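Local coordinates for protein serine protease pet (Escherichia coli, PDB 4OM9) that acts as a serine protease and autotransporter enterotoxin of enteroaggregative strains, probably cleaving the host cytoskeletal protein alpha-fodrin, at residues K190-N195 / T237-V242; E144-R149 / A173-I178. One frame throughout, in Å; residues are numbered along the deposited sequence.

Interaction 1 (K190-N195 / T237-V242); sequences KVEYEN and TQKTYV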
loop_
_atom_site.group_PDB
_atom_site.type_symbol
_atom_site.label_atom_id
_atom_site.label_comp_id
_atom_site.label_asym_id
_atom_site.label_seq_id
_atom_site.Cartn_x
_atom_site.Cartn_y
_atom_site.Cartn_z
ATOM N N LYS A 190 45.978 8.282 3.191
ATOM C CA LYS A 190 44.741 7.643 2.759
ATOM C C LYS A 190 43.988 7.003 3.917
ATOM O O LYS A 190 44.583 6.494 4.864
ATOM C CB LYS A 190 45.024 6.579 1.690
ATOM C CG LYS A 190 45.475 7.125 0.322
ATOM C CD LYS A 190 45.570 5.985 -0.691
ATOM C CE LYS A 190 45.980 6.475 -2.053
ATOM N NZ LYS A 190 47.333 7.126 -2.005
ATOM N N VAL A 191 42.665 7.003 3.823
ATOM C CA VAL A 191 41.842 6.418 4.862
ATOM C C VAL A 191 41.833 4.911 4.706
ATOM O O VAL A 191 41.725 4.380 3.605
ATOM C CB VAL A 191 40.428 6.985 4.830
ATOM C CG1 VAL A 191 39.491 6.198 5.753
ATOM C CG2 VAL A 191 40.465 8.443 5.222
ATOM N N GLU A 192 41.996 4.224 5.830
ATOM C CA GLU A 192 42.100 2.777 5.836
ATOM C C GLU A 192 40.910 2.208 6.573
ATOM O O GLU A 192 40.529 2.714 7.631
ATOM C CB GLU A 192 43.413 2.334 6.491
ATOM C CG GLU A 192 43.588 0.819 6.631
ATOM C CD GLU A 192 44.765 0.458 7.559
ATOM O OE1 GLU A 192 44.523 0.264 8.768
ATOM O OE2 GLU A 192 45.918 0.380 7.086
ATOM N N TYR A 193 40.291 1.178 6.007
ATOM C CA TYR A 193 39.187 0.560 6.719
ATOM C C TYR A 193 39.277 -0.955 6.716
ATOM O O TYR A 193 40.031 -1.563 5.946
ATOM C CB TYR A 193 37.824 1.044 6.169
ATOM C CG TYR A 193 37.224 0.418 4.898
ATOM C CD1 TYR A 193 36.964 -0.948 4.811
ATOM C CD2 TYR A 193 36.798 1.224 3.842
ATOM C CE1 TYR A 193 36.366 -1.506 3.690
ATOM C CE2 TYR A 193 36.186 0.676 2.702
ATOM C CZ TYR A 193 35.976 -0.696 2.641
ATOM O OH TYR A 193 35.390 -1.284 1.543
ATOM N N GLU A 194 38.493 -1.535 7.616
ATOM C CA GLU A 194 38.346 -2.966 7.757
ATOM C C GLU A 194 36.846 -3.276 7.763
ATOM O O GLU A 194 36.055 -2.533 8.356
ATOM C CB GLU A 194 39.024 -3.443 9.039
ATOM C CG GLU A 194 38.902 -4.927 9.348
ATOM C CD GLU A 194 39.566 -5.284 10.676
ATOM O OE1 GLU A 194 38.877 -5.222 11.715
ATOM O OE2 GLU A 194 40.777 -5.607 10.678
ATOM N N ASN A 195 36.453 -4.352 7.089
ATOM C CA ASN A 195 35.043 -4.731 7.066
ATOM C C ASN A 195 34.542 -5.297 8.386
ATOM O O ASN A 195 35.329 -5.761 9.216
ATOM C CB ASN A 195 34.791 -5.746 5.970
ATOM C CG ASN A 195 34.781 -5.118 4.619
ATOM O OD1 ASN A 195 33.722 -4.716 4.114
ATOM N ND2 ASN A 195 35.953 -4.996 4.024
ATOM N N THR A 237 40.535 -9.635 7.848
ATOM C CA THR A 237 41.212 -8.430 8.310
ATOM C C THR A 237 41.738 -7.566 7.164
ATOM O O THR A 237 42.364 -6.538 7.410
ATOM C CB THR A 237 42.379 -8.769 9.224
ATOM O OG1 THR A 237 43.308 -9.557 8.483
ATOM C CG2 THR A 237 41.902 -9.555 10.464
ATOM N N GLN A 238 41.485 -8.005 5.929
ATOM C CA GLN A 238 41.815 -7.238 4.726
ATOM C C GLN A 238 41.551 -5.763 4.970
ATOM O O GLN A 238 40.519 -5.389 5.520
ATOM C CB GLN A 238 40.995 -7.720 3.526
ATOM C CG GLN A 238 41.276 -6.974 2.216
ATOM C CD GLN A 238 40.085 -7.002 1.257
ATOM O OE1 GLN A 238 39.040 -6.426 1.548
ATOM N NE2 GLN A 238 40.236 -7.684 0.121
ATOM N N LYS A 239 42.515 -4.933 4.617
ATOM C CA LYS A 239 42.355 -3.510 4.764
ATOM C C LYS A 239 42.026 -2.900 3.399
ATOM O O LYS A 239 42.523 -3.369 2.356
ATOM C CB LYS A 239 43.629 -2.894 5.346
ATOM C CG LYS A 239 44.046 -3.413 6.720
ATOM C CD LYS A 239 43.217 -2.738 7.822
ATOM C CE LYS A 239 43.611 -3.150 9.241
ATOM N NZ LYS A 239 43.409 -4.597 9.491
ATOM N N THR A 240 41.209 -1.852 3.392
ATOM C CA THR A 240 40.979 -1.107 2.159
ATOM C C THR A 240 41.391 0.358 2.300
ATOM O O THR A 240 41.151 0.990 3.323
ATOM C CB THR A 240 39.504 -1.187 1.727
ATOM O OG1 THR A 240 39.144 -2.559 1.543
ATOM C CG2 THR A 240 39.299 -0.442 0.427
ATOM N N TYR A 241 42.008 0.903 1.268
ATOM C CA TYR A 241 42.406 2.291 1.323
ATOM C C TYR A 241 41.506 3.135 0.444
ATOM O O TYR A 241 41.208 2.771 -0.688
ATOM C CB TYR A 241 43.875 2.439 0.920
ATOM C CG TYR A 241 44.741 1.625 1.831
ATOM C CD1 TYR A 241 44.870 0.253 1.639
ATOM C CD2 TYR A 241 45.378 2.200 2.918
ATOM C CE1 TYR A 241 45.629 -0.513 2.474
ATOM C CE2 TYR A 241 46.144 1.429 3.768
ATOM C CZ TYR A 241 46.265 0.075 3.531
ATOM O OH TYR A 241 47.017 -0.728 4.359
ATOM N N VAL A 242 41.062 4.250 1.009
ATOM C CA VAL A 242 40.238 5.205 0.307
ATOM C C VAL A 242 40.980 6.506 0.039
ATOM O O VAL A 242 41.504 7.141 0.962
ATOM C CB VAL A 242 38.975 5.532 1.093
ATOM C CG1 VAL A 242 38.012 6.320 0.213
ATOM C CG2 VAL A 242 38.326 4.247 1.626
HETATM O O HOH W 1 38.006 -6.528 5.910
#

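Interaction 2 (E144-R149 / A173-I178); sequences EIIGFR and ASLFHI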
loop_
_atom_site.group_PDB
_atom_site.type_symbol
_atom_site.label_atom_id
_atom_site.label_comp_id
_atom_site.label_asym_id
_atom_site.label_seq_id
_atom_site.Cartn_x
_atom_site.Cartn_y
_atom_site.Cartn_z
ATOM N N GLU A 144 33.074 5.080 16.874
ATOM C CA GLU A 144 33.835 4.555 15.749
ATOM C C GLU A 144 33.260 5.167 14.467
ATOM O O GLU A 144 32.057 5.421 14.387
ATOM C CB GLU A 144 33.762 3.023 15.688
ATOM C CG GLU A 144 34.294 2.287 16.917
ATOM C CD GLU A 144 34.241 0.766 16.752
ATOM O OE1 GLU A 144 34.248 0.044 17.776
ATOM O OE2 GLU A 144 34.190 0.292 15.594
ATOM N N ILE A 145 34.106 5.424 13.473
ATOM C CA ILE A 145 33.602 5.906 12.190
ATOM C C ILE A 145 33.226 4.685 11.358
ATOM O O ILE A 145 34.098 3.907 10.931
ATOM C CB ILE A 145 34.620 6.794 11.420
ATOM C CG1 ILE A 145 35.002 8.025 12.238
ATOM C CG2 ILE A 145 34.017 7.279 10.118
ATOM C CD1 ILE A 145 36.151 8.838 11.618
ATOM N N ILE A 146 31.917 4.520 11.174
ATOM C CA ILE A 146 31.338 3.410 10.445
ATOM C C ILE A 146 30.827 3.938 9.122
ATOM O O ILE A 146 30.371 5.079 9.039
ATOM C CB ILE A 146 30.160 2.750 11.224
ATOM C CG1 ILE A 146 30.573 2.366 12.653
ATOM C CG2 ILE A 146 29.602 1.549 10.474
ATOM C CD1 ILE A 146 31.722 1.385 12.723
ATOM N N GLY A 147 30.907 3.129 8.078
ATOM C CA GLY A 147 30.402 3.569 6.804
ATOM C C GLY A 147 30.091 2.434 5.867
ATOM O O GLY A 147 30.289 1.270 6.203
ATOM N N PHE A 148 29.613 2.799 4.682
ATOM C CA PHE A 148 29.166 1.854 3.681
ATOM C C PHE A 148 29.883 2.110 2.379
ATOM O O PHE A 148 30.181 3.254 2.027
ATOM C CB PHE A 148 27.656 1.972 3.430
ATOM C CG PHE A 148 26.792 1.453 4.548
ATOM C CD1 PHE A 148 26.501 0.097 4.647
ATOM C CD2 PHE A 148 26.226 2.329 5.473
ATOM C CE1 PHE A 148 25.670 -0.391 5.690
ATOM C CE2 PHE A 148 25.398 1.859 6.506
ATOM C CZ PHE A 148 25.128 0.494 6.617
ATOM N N ARG A 149 30.107 1.043 1.630
ATOM C CA ARG A 149 30.671 1.177 0.306
ATOM C C ARG A 149 29.939 0.250 -0.626
ATOM O O ARG A 149 29.595 -0.859 -0.265
ATOM C CB ARG A 149 32.154 0.848 0.308
ATOM C CG ARG A 149 32.812 1.118 -1.006
ATOM C CD ARG A 149 33.869 0.077 -1.288
ATOM N NE ARG A 149 33.230 -1.069 -1.907
ATOM C CZ ARG A 149 33.201 -2.279 -1.376
ATOM N NH1 ARG A 149 33.827 -2.505 -0.235
ATOM N NH2 ARG A 149 32.583 -3.260 -2.021
ATOM N N ALA A 173 27.097 -4.370 -1.295
ATOM C CA ALA A 173 27.466 -3.380 -0.300
ATOM C C ALA A 173 28.438 -3.923 0.733
ATOM O O ALA A 173 28.363 -5.086 1.112
ATOM C CB ALA A 173 26.249 -2.869 0.383
ATOM N N SER A 174 29.340 -3.064 1.195
ATOM C CA SER A 174 30.258 -3.415 2.279
ATOM C C SER A 174 29.996 -2.507 3.448
ATOM O O SER A 174 29.706 -1.328 3.265
ATOM C CB SER A 174 31.710 -3.294 1.848
ATOM O OG SER A 174 31.985 -4.136 0.742
ATOM N N LEU A 175 30.058 -3.068 4.649
ATOM C CA LEU A 175 29.960 -2.282 5.865
ATOM C C LEU A 175 31.336 -2.294 6.507
ATOM O O LEU A 175 31.990 -3.342 6.527
ATOM C CB LEU A 175 28.914 -2.851 6.813
ATOM C CG LEU A 175 28.936 -2.300 8.241
ATOM C CD1 LEU A 175 28.256 -0.958 8.262
ATOM C CD2 LEU A 175 28.285 -3.277 9.254
ATOM N N PHE A 176 31.784 -1.160 7.039
ATOM C CA PHE A 176 33.156 -1.095 7.551
ATOM C C PHE A 176 33.331 -0.177 8.758
ATOM O O PHE A 176 32.491 0.677 9.037
ATOM C CB PHE A 176 34.102 -0.650 6.422
ATOM C CG PHE A 176 33.828 0.737 5.910
ATOM C CD1 PHE A 176 34.196 1.860 6.650
ATOM C CD2 PHE A 176 33.201 0.921 4.691
ATOM C CE1 PHE A 176 33.913 3.115 6.198
ATOM C CE2 PHE A 176 32.927 2.189 4.228
ATOM C CZ PHE A 176 33.283 3.287 4.980
ATOM N N HIS A 177 34.456 -0.334 9.442
ATOM C CA HIS A 177 34.905 0.637 10.438
ATOM C C HIS A 177 36.270 1.178 10.030
ATOM O O HIS A 177 37.099 0.432 9.520
ATOM C CB HIS A 177 34.971 0.003 11.832
ATOM C CG HIS A 177 35.689 -1.315 11.868
ATOM N ND1 HIS A 177 35.075 -2.505 11.544
ATOM C CD2 HIS A 177 36.964 -1.624 12.212
ATOM C CE1 HIS A 177 35.946 -3.498 11.675
ATOM N NE2 HIS A 177 37.095 -2.989 12.076
ATOM N N ILE A 178 36.516 2.464 10.251
ATOM C CA ILE A 178 37.810 3.038 9.884
ATOM C C ILE A 178 38.911 2.724 10.902
ATOM O O ILE A 178 38.807 3.089 12.070
ATOM C CB ILE A 178 37.745 4.575 9.715
ATOM C CG1 ILE A 178 36.688 4.966 8.682
ATOM C CG2 ILE A 178 39.133 5.131 9.333
ATOM C CD1 ILE A 178 36.816 6.382 8.198
HETATM O O HOH W 2 36.573 4.267 13.804
#

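Interaction 1 (K190-N195 / T237-V242)
Val-191 and Tyr-193 face Val-242 and Thr-240 as the two hydrogen-bonded pairs of an antiparallel ladder, with the strand axes at 152°. Four backbone bonds hold it, the shortest from Val-242 N to Val-191 O at 2.7 Å. Beyond the last of them a water carries the link on: it accepts from Asn-195 N at 2.9 Å and donates to Gln-238 O at 2.8 Å.

On the Tyr-193 face the packing is apolar. CG of this tyrosine sits between its own N and carbonyl carbon (chi1 81°), and the ring lies alongside Thr-240. Thr-240 CB sits over the centre of one ring face in a CH-pi contact, 3.7 Å from the centroid of the Tyr-193 ring. Val-242 CG2 comes to 4.0 Å from Tyr-193 CD2.

The other face carries Glu-192, Glu-194, Lys-239 and Tyr-241. Lys-239 bends at chi2 and again at chi4, and its NZ is shared by two acceptors. One is Glu-194 OE2, in a salt bridge of 3.1 Å met on the anti side and 30° out of the carboxylate plane; the other is Thr-237 O at 3.0 Å. The other carboxylate oxygen, Glu-194 OE1, is bonded to His-177 NE2. The aliphatic part of the same lysine runs past Glu-192, with Lys-239 CD 3.4 Å from Glu-192 OE1. That oxygen is hydrogen-bonded to Thr-179, while the methylene groups of Glu-192 lie beside the Tyr-241 ring.

The pair belongs to the antiparallel barrel of the protease domain. Strand 188-195 is flanked by strand 172-185 on its other edge, where Glu-192 and Glu-194 make backbone bonds, and strand 239-244 is flanked by strand 221-232. From the Tyr-193 face Val-191 reaches both Ile-178 and Leu-225, and Thr-240 OG1 hydrogen-bonds to Thr-203 in a loop.

Interaction 2 (E144-R149 / A173-I178)
Phe-176 lays one face of its ring on the backbone of Gly-147, whose CA is 3.8 Å from the ring centroid in a CH-pi contact; Gly-147 O stands over the rim, 3.3 Å from Phe-176 CD2. With no side chain at Gly-147, the ring can lie this close to the partner strand; CG of Phe-176 lies between its own N and carbonyl carbon (chi1 64°), and the ring extends over Gly-147. Arg-149 N sits at the ring edge, and the Tyr-193 ring stacks on the opposite face. The second flat group, Phe-148, takes Leu-175 CD1 over one face, off-centre, with Phe-148 CE1 3.7 Å away; Trp-222 meets this ring with the planes about 65° apart.

Leu-175 CD1 also touches Ile-146 CG2 at 3.6 Å, so one methyl joins two residues of the opposite strand. At the far end Ile-145 CG2 packs on Ile-178 CD1 at 3.5 Å, while on the backbone there a water bridges Ile-145 N and Ile-178 O.

Arg-149 NH1 approaches Ser-174 OG to 2.6 Å, but the bond is sharply bent (116°) and weak; its firmer partner is Tyr-193 OH. Ser-174 OG is also held by Asn-201 O.

Five backbone bonds join the strands, among them Ser-174 N to Arg-149 O at 2.7 Å. From 172-185 the pairing runs through 188-195, 239-244, 221-232 and 211-216 back to 143-151, a closed circuit as in the six-stranded barrels of chymotrypsin-like proteases, consistent with the PA-clan family.

In the fold
The two contacts lie in one antiparallel barrel, their centres about 9 Å apart, and meet because strands 172-185 and 188-195 follow each other in the chain and pair side by side. Two polar bridges join them, one on each face of the sheet. Tyr-193 OH of interaction 1 hydrogen-bonds to Arg-149 NH1 of interaction 2 at 2.7 Å, and Glu-194 OE1 to His-177 NE2 at 2.9 Å. Arg-149 also makes a long, weak ion pair with Asp-207. That aspartate belongs to a Gly-Asp-Ser-Gly sequence, which in this clan usually carries the nucleophilic serine, so interaction 2 probably lies near the active-site loop.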